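PDB 3JVA: dipeptide Epimerase, which belongs to the mandelate racemase/muconate lactonizing enzyme family of the enolase superfamily and carries a magnesium ion in its barrel domain. Local coordinates for residues N278-C292 with L307-A321. Numbering follows the deposited sequence.
Sequences NQICETAGIECMIGC and LAAAQKNITRADLDA
N313 spends both N-H groups of its amide on the opposite segment, one on N278 in helix 271-284 and the other on I286 in the loop just after that helix. N313 ND2 runs almost straight to I286 O (2.9 Å, 169° at the hydrogen), using a lone pair in the carbonyl plane, and also reaches N278 OD1 (3.0 Å) from above the plane of that amide. With CG anti to the backbone N (chi1 -162°), the N313 side chain runs past that of E282 in the opposite direction, E282 CB lying 3.6 Å from N313 CG. A water accepts from N313 N and N278 ND2 and donates to E282 OE2, tying the turn Q311-I314 to the helix a second time.

Beyond these bonds strands 287-290 and 314-317 run parallel. C288 N binds N313 O and D318 N binds I290 O, both at 2.9 Å; between them, T315 N to C288 O is weak where a beta bulge shifts the register between C288 and M289, and I290 N to R316 O follows. On the face bearing M289 and R316, M289 CG packs 3.5 Å from R316 CB, the two side chains crossing at about a right angle. T315 OG1 donates to E287 OE1 (2.6 Å) from above the carboxylate plane; a water accepts from R316 NH1 and binds E287 OE1 weakly, while R316 NE forms a salt bridge with E212. On the other face, I290 CG2 sits among A308, I314, A317 and L319, 3.8 Å from A308 CB.

Past the strands, a water links C292 N to D318 OD2, and the D318 side chain lies about 6 Å from the magnesium ion bound by D189, E215 and D240. Strand 287-290, helix 298-310 and strand 314-317 form a beta-alpha-beta unit of the enolase-type TIM barrel, with helix 271-284 as the preceding barrel helix.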
loop_
_atom_site.group_PDB
_atom_site.type_symbol
_atom_site.label_atom_id
_atom_site.label_comp_id
_atom_site.label_asym_id
_atom_site.label_seq_id
_atom_site.Cartn_x
_atom_site.Cartn_y
_atom_site.Cartn_z
ATOM N N ASN B 278 -18.350 -21.250 2.218
ATOM C CA ASN B 278 -19.552 -20.488 1.930
ATOM C C ASN B 278 -19.779 -19.302 2.871
ATOM O O ASN B 278 -20.194 -18.234 2.425
ATOM C CB ASN B 278 -20.783 -21.391 1.944
ATOM C CG ASN B 278 -22.022 -20.664 1.488
ATOM O OD1 ASN B 278 -22.042 -20.091 0.400
ATOM N ND2 ASN B 278 -23.063 -20.669 2.318
ATOM N N GLN B 279 -19.519 -19.483 4.166
ATOM C CA GLN B 279 -19.707 -18.392 5.124
ATOM C C GLN B 279 -18.706 -17.271 4.874
ATOM O O GLN B 279 -19.029 -16.095 5.027
ATOM C CB GLN B 279 -19.544 -18.893 6.562
ATOM C CG GLN B 279 -20.548 -19.951 6.969
ATOM C CD GLN B 279 -20.238 -20.527 8.340
ATOM O OE1 GLN B 279 -19.069 -20.649 8.727
ATOM N NE2 GLN B 279 -21.277 -20.899 9.071
ATOM N N ILE B 280 -17.482 -17.636 4.504
ATOM C CA ILE B 280 -16.462 -16.636 4.211
ATOM C C ILE B 280 -16.891 -15.839 2.980
ATOM O O ILE B 280 -16.823 -14.606 2.969
ATOM C CB ILE B 280 -15.095 -17.298 3.928
ATOM C CG1 ILE B 280 -14.511 -17.855 5.233
ATOM C CG2 ILE B 280 -14.141 -16.281 3.292
ATOM C CD1 ILE B 280 -13.344 -18.818 5.035
ATOM N N CYS B 281 -17.338 -16.550 1.948
ATOM C CA CYS B 281 -17.769 -15.903 0.709
ATOM C C CYS B 281 -19.004 -15.035 0.934
ATOM O O CYS B 281 -19.058 -13.883 0.496
ATOM C CB CYS B 281 -18.067 -16.957 -0.361
ATOM S SG CYS B 281 -16.614 -17.823 -0.993
ATOM N N GLU B 282 -19.998 -15.597 1.615
ATOM C CA GLU B 282 -21.231 -14.878 1.895
ATOM C C GLU B 282 -20.928 -13.571 2.626
ATOM O O GLU B 282 -21.484 -12.527 2.304
ATOM C CB GLU B 282 -22.159 -15.764 2.732
ATOM C CG GLU B 282 -23.499 -15.149 3.082
ATOM C CD GLU B 282 -24.431 -16.158 3.732
ATOM O OE1 GLU B 282 -23.984 -16.871 4.651
ATOM O OE2 GLU B 282 -25.607 -16.233 3.327
ATOM N N THR B 283 -20.034 -13.636 3.607
ATOM C CA THR B 283 -19.656 -12.459 4.376
ATOM C C THR B 283 -19.001 -11.407 3.481
ATOM O O THR B 283 -19.194 -10.202 3.671
ATOM C CB THR B 283 -18.712 -12.864 5.516
ATOM O OG1 THR B 283 -19.399 -13.781 6.371
ATOM C CG2 THR B 283 -18.281 -11.656 6.329
ATOM N N ALA B 284 -18.250 -11.871 2.488
ATOM C CA ALA B 284 -17.575 -10.985 1.546
ATOM C C ALA B 284 -18.501 -10.522 0.416
ATOM O O ALA B 284 -18.101 -9.723 -0.433
ATOM C CB ALA B 284 -16.361 -11.693 0.962
ATOM N N GLY B 285 -19.730 -11.029 0.401
ATOM C CA GLY B 285 -20.678 -10.648 -0.636
ATOM C C GLY B 285 -20.455 -11.376 -1.952
ATOM O O GLY B 285 -20.819 -10.885 -3.024
ATOM N N ILE B 286 -19.859 -12.557 -1.865
ATOM C CA ILE B 286 -19.566 -13.381 -3.031
ATOM C C ILE B 286 -20.421 -14.644 -2.975
ATOM O O ILE B 286 -20.447 -15.330 -1.954
ATOM C CB ILE B 286 -18.071 -13.778 -3.040
ATOM C CG1 ILE B 286 -17.214 -12.524 -3.230
ATOM C CG2 ILE B 286 -17.792 -14.804 -4.126
ATOM C CD1 ILE B 286 -15.726 -12.799 -3.230
ATOM N N GLU B 287 -21.139 -14.938 -4.055
ATOM C CA GLU B 287 -21.962 -16.139 -4.083
ATOM C C GLU B 287 -21.123 -17.373 -4.382
ATOM O O GLU B 287 -20.012 -17.273 -4.928
ATOM C CB GLU B 287 -23.079 -16.007 -5.127
ATOM C CG GLU B 287 -24.227 -15.118 -4.678
ATOM C CD GLU B 287 -25.277 -14.901 -5.760
ATOM O OE1 GLU B 287 -25.416 -15.758 -6.656
ATOM O OE2 GLU B 287 -25.977 -13.870 -5.701
ATOM N N CYS B 288 -21.659 -18.535 -4.014
ATOM C CA CYS B 288 -20.979 -19.804 -4.240
ATOM C C CYS B 288 -21.777 -20.749 -5.123
ATOM O O CYS B 288 -23.003 -20.705 -5.158
ATOM C CB CYS B 288 -20.720 -20.523 -2.906
ATOM S SG CYS B 288 -19.383 -19.819 -1.918
ATOM N N MET B 289 -21.063 -21.589 -5.857
ATOM C CA MET B 289 -21.697 -22.617 -6.661
ATOM C C MET B 289 -21.079 -23.875 -6.091
ATOM O O MET B 289 -20.046 -23.808 -5.426
ATOM C CB MET B 289 -21.330 -22.512 -8.143
ATOM C CG MET B 289 -21.894 -23.669 -8.973
ATOM S SD MET B 289 -21.746 -23.430 -10.775
ATOM C CE MET B 289 -20.221 -24.255 -11.110
ATOM N N ILE B 290 -21.708 -25.020 -6.309
ATOM C CA ILE B 290 -21.120 -26.258 -5.832
ATOM C C ILE B 290 -21.121 -27.210 -7.018
ATOM O O ILE B 290 -22.126 -27.332 -7.728
ATOM C CB ILE B 290 -21.891 -26.860 -4.620
ATOM C CG1 ILE B 290 -21.136 -28.091 -4.102
ATOM C CG2 ILE B 290 -23.317 -27.212 -5.012
ATOM C CD1 ILE B 290 -21.469 -28.470 -2.653
ATOM N N GLY B 291 -19.975 -27.837 -7.257
ATOM C CA GLY B 291 -19.843 -28.753 -8.374
ATOM C C GLY B 291 -19.533 -30.176 -7.953
ATOM O O GLY B 291 -19.765 -30.556 -6.801
ATOM N N CYS B 292 -18.997 -30.963 -8.882
ATOM C CA CYS B 292 -18.665 -32.352 -8.602
ATOM C C CYS B 292 -17.482 -32.822 -9.429
ATOM O O CYS B 292 -17.073 -32.157 -10.388
ATOM C CB CYS B 292 -19.875 -33.255 -8.883
ATOM S SG CYS B 292 -20.465 -33.206 -10.598
ATOM N N LEU B 307 -26.357 -29.843 1.016
ATOM C CA LEU B 307 -25.648 -28.630 1.406
ATOM C C LEU B 307 -26.115 -27.432 0.576
ATOM O O LEU B 307 -26.385 -26.357 1.117
ATOM C CB LEU B 307 -24.143 -28.810 1.213
ATOM C CG LEU B 307 -23.316 -27.552 1.513
ATOM C CD1 LEU B 307 -23.541 -27.104 2.961
ATOM C CD2 LEU B 307 -21.850 -27.838 1.261
ATOM N N ALA B 308 -26.199 -27.625 -0.737
ATOM C CA ALA B 308 -26.617 -26.558 -1.642
ATOM C C ALA B 308 -28.028 -26.094 -1.302
ATOM O O ALA B 308 -28.293 -24.896 -1.204
ATOM C CB ALA B 308 -26.556 -27.045 -3.085
ATOM N N ALA B 309 -28.933 -27.044 -1.109
ATOM C CA ALA B 309 -30.305 -26.693 -0.778
ATOM C C ALA B 309 -30.394 -25.971 0.564
ATOM O O ALA B 309 -31.196 -25.054 0.733
ATOM C CB ALA B 309 -31.171 -27.952 -0.749
ATOM N N ALA B 310 -29.558 -26.380 1.515
ATOM C CA ALA B 310 -29.577 -25.798 2.855
ATOM C C ALA B 310 -29.016 -24.390 3.003
ATOM O O ALA B 310 -29.481 -23.629 3.852
ATOM C CB ALA B 310 -28.856 -26.728 3.826
ATOM N N GLN B 311 -28.022 -24.043 2.187
ATOM C CA GLN B 311 -27.368 -22.735 2.277
ATOM C C GLN B 311 -27.809 -21.714 1.230
ATOM O O GLN B 311 -27.667 -21.940 0.036
ATOM C CB GLN B 311 -25.854 -22.927 2.192
ATOM C CG GLN B 311 -25.249 -23.679 3.381
ATOM C CD GLN B 311 -25.146 -22.814 4.618
ATOM O OE1 GLN B 311 -25.894 -22.987 5.586
ATOM N NE2 GLN B 311 -24.220 -21.865 4.593
ATOM N N LYS B 312 -28.330 -20.582 1.692
ATOM C CA LYS B 312 -28.792 -19.524 0.798
ATOM C C LYS B 312 -27.724 -19.022 -0.173
ATOM O O LYS B 312 -28.006 -18.788 -1.352
ATOM C CB LYS B 312 -29.312 -18.347 1.622
ATOM C CG LYS B 312 -29.609 -17.093 0.813
ATOM C CD LYS B 312 -30.073 -15.961 1.721
ATOM C CE LYS B 312 -30.233 -14.662 0.947
ATOM N NZ LYS B 312 -31.208 -14.811 -0.164
ATOM N N ASN B 313 -26.496 -18.853 0.315
ATOM C CA ASN B 313 -25.432 -18.334 -0.535
ATOM C C ASN B 313 -24.895 -19.282 -1.608
ATOM O O ASN B 313 -24.126 -18.857 -2.475
ATOM C CB ASN B 313 -24.277 -17.805 0.321
ATOM C CG ASN B 313 -23.369 -16.880 -0.456
ATOM O OD1 ASN B 313 -23.808 -15.845 -0.966
ATOM N ND2 ASN B 313 -22.099 -17.245 -0.558
ATOM N N ILE B 314 -25.265 -20.559 -1.555
ATOM C CA ILE B 314 -24.838 -21.487 -2.603
ATOM C C ILE B 314 -26.011 -21.368 -3.561
ATOM O O ILE B 314 -27.008 -22.075 -3.448
ATOM C CB ILE B 314 -24.678 -22.937 -2.085
ATOM C CG1 ILE B 314 -23.582 -22.984 -1.007
ATOM C CG2 ILE B 314 -24.273 -23.862 -3.236
ATOM C CD1 ILE B 314 -23.313 -24.385 -0.456
ATOM N N THR B 315 -25.871 -20.441 -4.502
ATOM C CA THR B 315 -26.924 -20.113 -5.449
ATOM C C THR B 315 -26.939 -20.849 -6.776
ATOM O O THR B 315 -27.904 -20.731 -7.532
ATOM C CB THR B 315 -26.884 -18.622 -5.748
ATOM O OG1 THR B 315 -25.631 -18.307 -6.361
ATOM C CG2 THR B 315 -27.023 -17.828 -4.463
ATOM N N ARG B 316 -25.871 -21.583 -7.064
ATOM C CA ARG B 316 -25.767 -22.345 -8.302
ATOM C C ARG B 316 -25.305 -23.760 -7.991
ATOM O O ARG B 316 -24.619 -23.990 -6.999
ATOM C CB ARG B 316 -24.763 -21.691 -9.256
ATOM C CG ARG B 316 -25.161 -20.304 -9.746
ATOM C CD ARG B 316 -24.155 -19.818 -10.776
ATOM N NE ARG B 316 -24.530 -18.555 -11.410
ATOM C CZ ARG B 316 -24.276 -17.348 -10.913
ATOM N NH1 ARG B 316 -23.638 -17.212 -9.755
ATOM N NH2 ARG B 316 -24.644 -16.267 -11.592
ATOM N N ALA B 317 -25.681 -24.707 -8.845
ATOM C CA ALA B 317 -25.284 -26.093 -8.649
ATOM C C ALA B 317 -24.974 -26.788 -9.968
ATOM O O ALA B 317 -25.705 -26.647 -10.949
ATOM C CB ALA B 317 -26.378 -26.847 -7.902
ATOM N N ASP B 318 -23.866 -27.518 -9.981
ATOM C CA ASP B 318 -23.424 -28.276 -11.143
ATOM C C ASP B 318 -23.231 -29.680 -10.579
ATOM O O ASP B 318 -22.109 -30.144 -10.406
ATOM C CB ASP B 318 -22.104 -27.701 -11.676
ATOM C CG ASP B 318 -21.538 -28.501 -12.834
ATOM O OD1 ASP B 318 -22.333 -29.048 -13.626
ATOM O OD2 ASP B 318 -20.295 -28.575 -12.958
ATOM N N LEU B 319 -24.350 -30.335 -10.280
ATOM C CA LEU B 319 -24.342 -31.672 -9.681
ATOM C C LEU B 319 -25.049 -32.647 -10.611
ATOM O O LEU B 319 -26.157 -33.095 -10.331
ATOM C CB LEU B 319 -25.059 -31.615 -8.329
ATOM C CG LEU B 319 -24.508 -30.577 -7.345
ATOM C CD1 LEU B 319 -25.438 -30.463 -6.147
ATOM C CD2 LEU B 319 -23.098 -30.974 -6.907
ATOM N N ASP B 320 -24.376 -32.986 -11.704
ATOM C CA ASP B 320 -24.937 -33.855 -12.732
ATOM C C ASP B 320 -24.284 -35.226 -12.881
ATOM O O ASP B 320 -24.598 -35.957 -13.817
ATOM C CB ASP B 320 -24.853 -33.123 -14.074
ATOM C CG ASP B 320 -23.420 -32.801 -14.473
ATOM O OD1 ASP B 320 -22.511 -32.877 -13.609
ATOM O OD2 ASP B 320 -23.195 -32.459 -15.651
ATOM N N ALA B 321 -23.392 -35.587 -11.966
ATOM C CA ALA B 321 -22.703 -36.870 -12.076
ATOM C C ALA B 321 -23.609 -38.102 -12.169
ATOM O O ALA B 321 -23.308 -39.027 -12.924
ATOM C CB ALA B 321 -21.715 -37.035 -10.923
HETATM O O HOH W 1 -25.671 -19.132 2.944
HETATM O O HOH W 2 -23.422 -14.418 -8.720
HETATM O O HOH W 3 -23.255 -19.047 -7.566
HETATM O O HOH W 4 -18.465 -29.837 -11.572
#